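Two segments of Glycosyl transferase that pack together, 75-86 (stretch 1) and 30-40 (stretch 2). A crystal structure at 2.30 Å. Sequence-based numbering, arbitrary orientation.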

ATOM      1  N   ALA A  75       0.037 -13.554 -37.997  1.00 84.71           N
ATOM      2  CA  ALA A  75       0.686 -12.326 -37.555  1.00 83.75           C
ATOM      3  C   ALA A  75      -0.272 -11.143 -37.477  1.00 82.86           C
ATOM      4  O   ALA A  75      -0.064 -10.242 -36.655  1.00 83.15           O
ATOM      5  CB  ALA A  75       1.854 -11.982 -38.484  1.00 84.45           C
ATOM      6  N   LEU A  76      -1.316 -11.125 -38.308  1.00 82.49           N
ATOM      7  CA  LEU A  76      -2.306 -10.057 -38.280  1.00 82.29           C
ATOM      8  C   LEU A  76      -3.509 -10.364 -37.395  1.00 83.21           C
ATOM      9  O   LEU A  76      -4.305  -9.457 -37.125  1.00 84.92           O
ATOM     10  CB  LEU A  76      -2.800  -9.747 -39.697  1.00 82.07           C
ATOM     11  CG  LEU A  76      -1.745  -9.489 -40.770  1.00 83.75           C
ATOM     12  CD1 LEU A  76      -1.734 -10.592 -41.815  1.00 82.88           C
ATOM     13  CD2 LEU A  76      -1.950  -8.128 -41.418  1.00 84.94           C
ATOM     14  N   VAL A  77      -3.666 -11.608 -36.941  1.00 83.11           N
ATOM     15  CA  VAL A  77      -4.780 -11.944 -36.060  1.00 79.82           C
ATOM     16  C   VAL A  77      -4.457 -11.502 -34.636  1.00 78.28           C
ATOM     17  O   VAL A  77      -3.309 -11.214 -34.290  1.00 80.57           O
ATOM     18  CB  VAL A  77      -5.107 -13.448 -36.125  1.00 79.33           C
ATOM     19  CG1 VAL A  77      -5.418 -13.864 -37.556  1.00 82.20           C
ATOM     20  CG2 VAL A  77      -3.968 -14.276 -35.556  1.00 79.69           C
ATOM     21  N   MET A  78      -5.499 -11.431 -33.806  1.00 77.50           N
ATOM     22  CA  MET A  78      -5.334 -11.058 -32.403  1.00 77.96           C
ATOM     23  C   MET A  78      -4.296 -11.945 -31.727  1.00 75.88           C
ATOM     24  O   MET A  78      -4.315 -13.169 -31.877  1.00 72.23           O
ATOM     25  CB  MET A  78      -6.677 -11.159 -31.676  1.00 77.10           C
ATOM     26  CG  MET A  78      -7.720 -10.178 -32.176  1.00 79.78           C
ATOM     27  SD  MET A  78      -9.353 -10.507 -31.490  1.00 78.21           S
ATOM     28  CE  MET A  78      -8.943 -10.836 -29.777  1.00 76.88           C
ATOM     29  N   SER A  79      -3.394 -11.312 -30.970  1.00 77.62           N
ATOM     30  CA  SER A  79      -2.167 -11.979 -30.539  1.00 79.54           C
ATOM     31  C   SER A  79      -2.452 -13.229 -29.712  1.00 76.77           C
ATOM     32  O   SER A  79      -1.724 -14.224 -29.815  1.00 80.49           O
ATOM     33  CB  SER A  79      -1.292 -11.004 -29.748  1.00 81.33           C
ATOM     34  OG  SER A  79      -2.012 -10.411 -28.681  1.00 82.18           O
ATOM     35  N   LYS A  80      -3.501 -13.204 -28.891  1.00 68.84           N
ATOM     36  CA  LYS A  80      -3.747 -14.325 -27.991  1.00 67.16           C
ATOM     37  C   LYS A  80      -4.256 -15.568 -28.710  1.00 67.73           C
ATOM     38  O   LYS A  80      -4.387 -16.617 -28.070  1.00 70.67           O
ATOM     39  CB  LYS A  80      -4.724 -13.902 -26.887  1.00 63.97           C
ATOM     40  CG  LYS A  80      -6.197 -14.113 -27.192  1.00 65.31           C
ATOM     41  CD  LYS A  80      -7.063 -13.253 -26.275  1.00 66.97           C
ATOM     42  CE  LYS A  80      -8.314 -13.991 -25.819  1.00 65.41           C
ATOM     43  NZ  LYS A  80      -8.004 -14.937 -24.705  1.00 66.39           N
ATOM     44  N   LEU A  81      -4.522 -15.491 -30.014  1.00 66.02           N
ATOM     45  CA  LEU A  81      -4.987 -16.645 -30.770  1.00 64.70           C
ATOM     46  C   LEU A  81      -3.859 -17.433 -31.425  1.00 63.84           C
ATOM     47  O   LEU A  81      -4.074 -18.593 -31.796  1.00 63.03           O
ATOM     48  CB  LEU A  81      -5.984 -16.203 -31.843  1.00 66.10           C
ATOM     49  CG  LEU A  81      -7.305 -15.662 -31.294  1.00 67.42           C
ATOM     50  CD1 LEU A  81      -8.086 -14.940 -32.377  1.00 68.88           C
ATOM     51  CD2 LEU A  81      -8.123 -16.792 -30.694  1.00 67.22           C
ATOM     52  N   ARG A  82      -2.678 -16.834 -31.578  1.00 64.00           N
ATOM     53  CA  ARG A  82      -1.548 -17.532 -32.191  1.00 69.10           C
ATOM     54  C   ARG A  82      -1.265 -18.901 -31.583  1.00 70.70           C
ATOM     55  O   ARG A  82      -1.020 -19.845 -32.356  1.00 72.20           O
ATOM     56  CB  ARG A  82      -0.296 -16.641 -32.125  1.00 68.94           C
ATOM     57  CG  ARG A  82      -0.412 -15.353 -32.920  1.00 72.05           C
ATOM     58  CD  ARG A  82       0.593 -14.299 -32.468  1.00 75.56           C
ATOM     59  NE  ARG A  82       0.272 -12.989 -33.036  1.00 79.09           N
ATOM     60  CZ  ARG A  82       0.827 -11.844 -32.653  1.00 80.27           C
ATOM     61  NH1 ARG A  82       1.740 -11.836 -31.693  1.00 79.59           N
ATOM     62  NH2 ARG A  82       0.464 -10.704 -33.229  1.00 80.80           N
ATOM     63  N   PRO A  83      -1.271 -19.095 -30.259  1.00 70.42           N
ATOM     64  CA  PRO A  83      -1.093 -20.461 -29.739  1.00 71.65           C
ATOM     65  C   PRO A  83      -2.210 -21.415 -30.136  1.00 73.19           C
ATOM     66  O   PRO A  83      -1.931 -22.587 -30.418  1.00 77.54           O
ATOM     67  CB  PRO A  83      -1.030 -20.255 -28.219  1.00 69.85           C
ATOM     68  CG  PRO A  83      -0.599 -18.833 -28.048  1.00 69.30           C
ATOM     69  CD  PRO A  83      -1.241 -18.094 -29.176  1.00 68.23           C
ATOM     70  N   LEU A  84      -3.459 -20.948 -30.190  1.00 69.24           N
ATOM     71  CA  LEU A  84      -4.562 -21.851 -30.501  1.00 67.13           C
ATOM     72  C   LEU A  84      -4.590 -22.215 -31.981  1.00 65.63           C
ATOM     73  O   LEU A  84      -4.968 -23.333 -32.341  1.00 67.18           O
ATOM     74  CB  LEU A  84      -5.885 -21.227 -30.068  1.00 64.61           C
ATOM     75  CG  LEU A  84      -5.950 -20.892 -28.583  1.00 63.66           C
ATOM     76  CD1 LEU A  84      -6.811 -19.664 -28.301  1.00 59.89           C
ATOM     77  CD2 LEU A  84      -6.440 -22.096 -27.809  1.00 63.96           C
ATOM     78  N   LEU A  85      -4.204 -21.286 -32.854  1.00 64.48           N
ATOM     79  CA  LEU A  85      -4.044 -21.630 -34.265  1.00 68.38           C
ATOM     80  C   LEU A  85      -2.940 -22.660 -34.451  1.00 67.57           C
ATOM     81  O   LEU A  85      -3.065 -23.573 -35.275  1.00 68.92           O
ATOM     82  CB  LEU A  85      -3.737 -20.380 -35.098  1.00 68.90           C
ATOM     83  CG  LEU A  85      -4.781 -19.270 -35.187  1.00 65.15           C
ATOM     84  CD1 LEU A  85      -4.215 -18.055 -35.920  1.00 64.16           C
ATOM     85  CD2 LEU A  85      -6.021 -19.791 -35.885  1.00 65.84           C
ATOM     86  N   HIS A  86      -1.856 -22.537 -33.684  1.00 67.84           N
ATOM     87  CA  HIS A  86      -0.726 -23.449 -33.828  1.00 70.95           C
ATOM     88  C   HIS A  86      -1.090 -24.856 -33.366  1.00 72.40           C
ATOM     89  O   HIS A  86      -0.882 -25.832 -34.096  1.00 74.13           O
ATOM     90  CB  HIS A  86       0.473 -22.892 -33.055  1.00 72.58           C
ATOM     91  CG  HIS A  86       1.493 -23.919 -32.673  1.00 76.53           C
ATOM     92  ND1 HIS A  86       1.375 -24.699 -31.543  1.00 77.14           N
ATOM     93  CD2 HIS A  86       2.654 -24.286 -33.264  1.00 79.40           C
ATOM     94  CE1 HIS A  86       2.418 -25.507 -31.458  1.00 78.16           C
ATOM     95  NE2 HIS A  86       3.209 -25.276 -32.490  1.00 80.19           N
TER
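Stretch 2, residues 30-40: LAEFLNRHFSF

Stretch 2 is helical from Leu 30 onward, the continuation of a helix that begins earlier in the chain. Stretch 1 changes character along its length: it is extended at Val 77 and Met 78, takes up helical backbone angles from Ser 79, and forms a regular helix by 82-86. The N-to-C directions of helix 82-86 and helix 30-40 lie 91° apart, and the axes come no closer than 12.5 Å. The loop approaches more intimately, with Val 77 CA 5.2 Å from Ala 31 CA; farther along, Leu 81 CA and Phe 38 CA are 8.1 Å apart. Ala 31, Leu 34, Asn 35 and Phe 38, spaced three and four apart, therefore meet stretch 1 along one side of their helix.

At the close end, the methyl side chain of Ala 31 suits the short backbone separation. Ala 31 CB lies 4.0 Å from both Leu 76 CB and Val 77 CG1. Next comes the single hydrogen bond between the stretches: Met 78 N donates to Asn 35 OD1 at 3.0 Å, nearly linear at 173°. The extended loop leaves this amide free of a helical partner, and the short carboxamide of Asn 35 supplies an acceptor. Asn 35 OD1 also lies 3.4 Å from Met 78 CG. One turn on, Ser 39 OG donates to Asn 35 O at 2.8 Å, satisfying its hydroxyl within its own helix.

The other end is apolar. Phe 38 points toward stretch 1, and its broad side chain helps fill the space between the more widely separated backbones. Leu 81 CD2 approaches Phe 38 CB at 3.6 Å, Leu 85 CD2 reaches Phe 38 CE1 at 3.9 Å, and Leu 84 CB lies 4.4 Å from Phe 38 CE2. Flexible, branched leucines suit such packing around an aromatic ring.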

ATOM      1  N   LEU A  30      -9.443 -12.015 -44.166  1.00 89.83           N
ATOM      2  CA  LEU A  30      -9.431 -13.317 -43.509  1.00 86.48           C
ATOM      3  C   LEU A  30      -9.067 -13.187 -42.034  1.00 85.65           C
ATOM      4  O   LEU A  30      -9.641 -13.876 -41.186  1.00 83.90           O
ATOM      5  CB  LEU A  30      -8.457 -14.245 -44.233  1.00 86.76           C
ATOM      6  CG  LEU A  30      -7.910 -15.470 -43.515  1.00 86.04           C
ATOM      7  CD1 LEU A  30      -9.018 -16.478 -43.385  1.00 86.88           C
ATOM      8  CD2 LEU A  30      -6.757 -16.073 -44.290  1.00 85.66           C
ATOM      9  N   ALA A  31      -8.118 -12.307 -41.708  1.00 86.51           N
ATOM     10  CA  ALA A  31      -7.727 -12.131 -40.312  1.00 84.69           C
ATOM     11  C   ALA A  31      -8.904 -11.670 -39.463  1.00 82.67           C
ATOM     12  O   ALA A  31      -9.080 -12.136 -38.330  1.00 82.68           O
ATOM     13  CB  ALA A  31      -6.566 -11.140 -40.202  1.00 85.18           C
ATOM     14  N   GLU A  32      -9.722 -10.756 -39.995  1.00 81.22           N
ATOM     15  CA  GLU A  32     -10.928 -10.327 -39.294  1.00 78.64           C
ATOM     16  C   GLU A  32     -11.941 -11.451 -39.180  1.00 75.73           C
ATOM     17  O   GLU A  32     -12.742 -11.468 -38.237  1.00 74.61           O
ATOM     18  CB  GLU A  32     -11.565  -9.137 -40.012  1.00 80.02           C
ATOM     19  CG  GLU A  32     -10.592  -8.011 -40.348  1.00 83.45           C
ATOM     20  CD  GLU A  32     -10.980  -6.686 -39.712  1.00 85.35           C
ATOM     21  OE1 GLU A  32     -11.210  -6.676 -38.484  1.00 87.43           O
ATOM     22  OE2 GLU A  32     -11.046  -5.682 -40.449  1.00 87.67           O
ATOM     23  N   PHE A  33     -11.924 -12.386 -40.130  1.00 76.43           N
ATOM     24  CA  PHE A  33     -12.841 -13.515 -40.086  1.00 77.44           C
ATOM     25  C   PHE A  33     -12.606 -14.383 -38.851  1.00 80.78           C
ATOM     26  O   PHE A  33     -13.569 -14.785 -38.189  1.00 80.54           O
ATOM     27  CB  PHE A  33     -12.719 -14.325 -41.382  1.00 79.11           C
ATOM     28  CG  PHE A  33     -13.276 -15.715 -41.291  1.00 80.18           C
ATOM     29  CD1 PHE A  33     -14.575 -15.933 -40.866  1.00 79.30           C
ATOM     30  CD2 PHE A  33     -12.499 -16.807 -41.650  1.00 81.24           C
ATOM     31  CE1 PHE A  33     -15.078 -17.212 -40.783  1.00 78.78           C
ATOM     32  CE2 PHE A  33     -12.999 -18.091 -41.573  1.00 80.73           C
ATOM     33  CZ  PHE A  33     -14.290 -18.295 -41.141  1.00 79.85           C
ATOM     34  N   LEU A  34     -11.346 -14.677 -38.505  1.00 84.29           N
ATOM     35  CA  LEU A  34     -11.113 -15.543 -37.353  1.00 86.65           C
ATOM     36  C   LEU A  34     -10.879 -14.799 -36.052  1.00 85.71           C
ATOM     37  O   LEU A  34     -10.814 -15.440 -34.997  1.00 88.81           O
ATOM     38  CB  LEU A  34      -9.940 -16.505 -37.564  1.00 89.72           C
ATOM     39  CG  LEU A  34     -10.004 -17.384 -38.809  1.00 92.49           C
ATOM     40  CD1 LEU A  34      -9.391 -16.721 -40.032  1.00 94.80           C
ATOM     41  CD2 LEU A  34      -9.429 -18.771 -38.568  1.00 93.29           C
ATOM     42  N   ASN A  35     -10.732 -13.481 -36.073  1.00 82.93           N
ATOM     43  CA  ASN A  35     -10.843 -12.765 -34.816  1.00 81.36           C
ATOM     44  C   ASN A  35     -12.258 -12.928 -34.279  1.00 80.83           C
ATOM     45  O   ASN A  35     -12.469 -13.218 -33.097  1.00 80.19           O
ATOM     46  CB  ASN A  35     -10.469 -11.295 -35.014  1.00 81.26           C
ATOM     47  CG  ASN A  35      -8.998 -11.107 -35.359  1.00 82.59           C
ATOM     48  OD1 ASN A  35      -8.156 -11.952 -35.045  1.00 82.27           O
ATOM     49  ND2 ASN A  35      -8.683  -9.994 -36.012  1.00 83.91           N
ATOM     50  N   ARG A  36     -13.243 -12.825 -35.171  1.00 82.79           N
ATOM     51  CA  ARG A  36     -14.634 -12.853 -34.741  1.00 85.92           C
ATOM     52  C   ARG A  36     -15.085 -14.261 -34.385  1.00 82.80           C
ATOM     53  O   ARG A  36     -15.730 -14.466 -33.348  1.00 81.89           O
ATOM     54  CB  ARG A  36     -15.534 -12.284 -35.835  1.00 93.16           C
ATOM     55  CG  ARG A  36     -15.960 -10.820 -35.692  1.00100.10           C
ATOM     56  CD  ARG A  36     -17.363 -10.718 -36.247  1.00106.24           C
ATOM     57  NE  ARG A  36     -17.429 -11.072 -37.649  1.00111.23           N
ATOM     58  CZ  ARG A  36     -18.157 -12.070 -38.124  1.00113.09           C
ATOM     59  NH1 ARG A  36     -18.836 -12.831 -37.278  1.00113.24           N
ATOM     60  NH2 ARG A  36     -18.178 -12.308 -39.443  1.00113.86           N
ATOM     61  N   HIS A  37     -14.788 -15.226 -35.261  1.00 80.83           N
ATOM     62  CA  HIS A  37     -15.238 -16.603 -35.083  1.00 78.42           C
ATOM     63  C   HIS A  37     -14.711 -17.207 -33.779  1.00 74.73           C
ATOM     64  O   HIS A  37     -15.444 -17.902 -33.067  1.00 75.00           O
ATOM     65  CB  HIS A  37     -14.807 -17.418 -36.306  1.00 78.96           C
ATOM     66  CG  HIS A  37     -14.779 -18.901 -36.088  1.00 78.55           C
ATOM     67  ND1 HIS A  37     -15.882 -19.714 -36.248  1.00 72.92           N
ATOM     68  CD2 HIS A  37     -13.762 -19.719 -35.737  1.00 73.15           C
ATOM     69  CE1 HIS A  37     -15.542 -20.970 -36.006  1.00 73.33           C
ATOM     70  NE2 HIS A  37     -14.261 -20.998 -35.689  1.00 73.46           N
ATOM     71  N   PHE A  38     -13.429 -16.976 -33.462  1.00 72.42           N
ATOM     72  CA  PHE A  38     -12.883 -17.426 -32.182  1.00 72.71           C
ATOM     73  C   PHE A  38     -13.442 -16.618 -31.015  1.00 72.09           C
ATOM     74  O   PHE A  38     -13.411 -17.094 -29.877  1.00 73.88           O
ATOM     75  CB  PHE A  38     -11.333 -17.359 -32.161  1.00 73.09           C
ATOM     76  CG  PHE A  38     -10.613 -18.581 -32.774  1.00 73.76           C
ATOM     77  CD1 PHE A  38     -10.335 -18.650 -34.130  1.00 73.98           C
ATOM     78  CD2 PHE A  38     -10.167 -19.627 -31.981  1.00 75.40           C
ATOM     79  CE1 PHE A  38      -9.690 -19.733 -34.692  1.00 77.46           C
ATOM     80  CE2 PHE A  38      -9.516 -20.718 -32.542  1.00 78.19           C
ATOM     81  CZ  PHE A  38      -9.278 -20.764 -33.900  1.00 78.91           C
ATOM     82  N   SER A  39     -13.949 -15.414 -31.264  1.00 70.37           N
ATOM     83  CA  SER A  39     -14.491 -14.601 -30.185  1.00 71.20           C
ATOM     84  C   SER A  39     -15.979 -14.833 -29.960  1.00 73.85           C
ATOM     85  O   SER A  39     -16.466 -14.617 -28.845  1.00 75.52           O
ATOM     86  CB  SER A  39     -14.246 -13.114 -30.465  1.00 70.53           C
ATOM     87  OG  SER A  39     -12.867 -12.798 -30.397  1.00 70.21           O
ATOM     88  N   PHE A  40     -16.715 -15.281 -30.980  1.00 75.36           N
ATOM     89  CA  PHE A  40     -18.170 -15.291 -30.897  1.00 77.13           C
ATOM     90  C   PHE A  40     -18.818 -16.565 -31.429  1.00 79.32           C
ATOM     91  O   PHE A  40     -20.024 -16.557 -31.701  1.00 79.72           O
ATOM     92  CB  PHE A  40     -18.738 -14.071 -31.637  1.00 79.37           C
ATOM     93  CG  PHE A  40     -18.025 -12.790 -31.309  1.00 82.49           C
ATOM     94  CD1 PHE A  40     -18.124 -12.236 -30.046  1.00 82.06           C
ATOM     95  CD2 PHE A  40     -17.233 -12.155 -32.255  1.00 84.57           C
ATOM     96  CE1 PHE A  40     -17.458 -11.068 -29.731  1.00 83.15           C
ATOM     97  CE2 PHE A  40     -16.563 -10.985 -31.948  1.00 85.00           C
ATOM     98  CZ  PHE A  40     -16.672 -10.445 -30.681  1.00 84.85           C
TER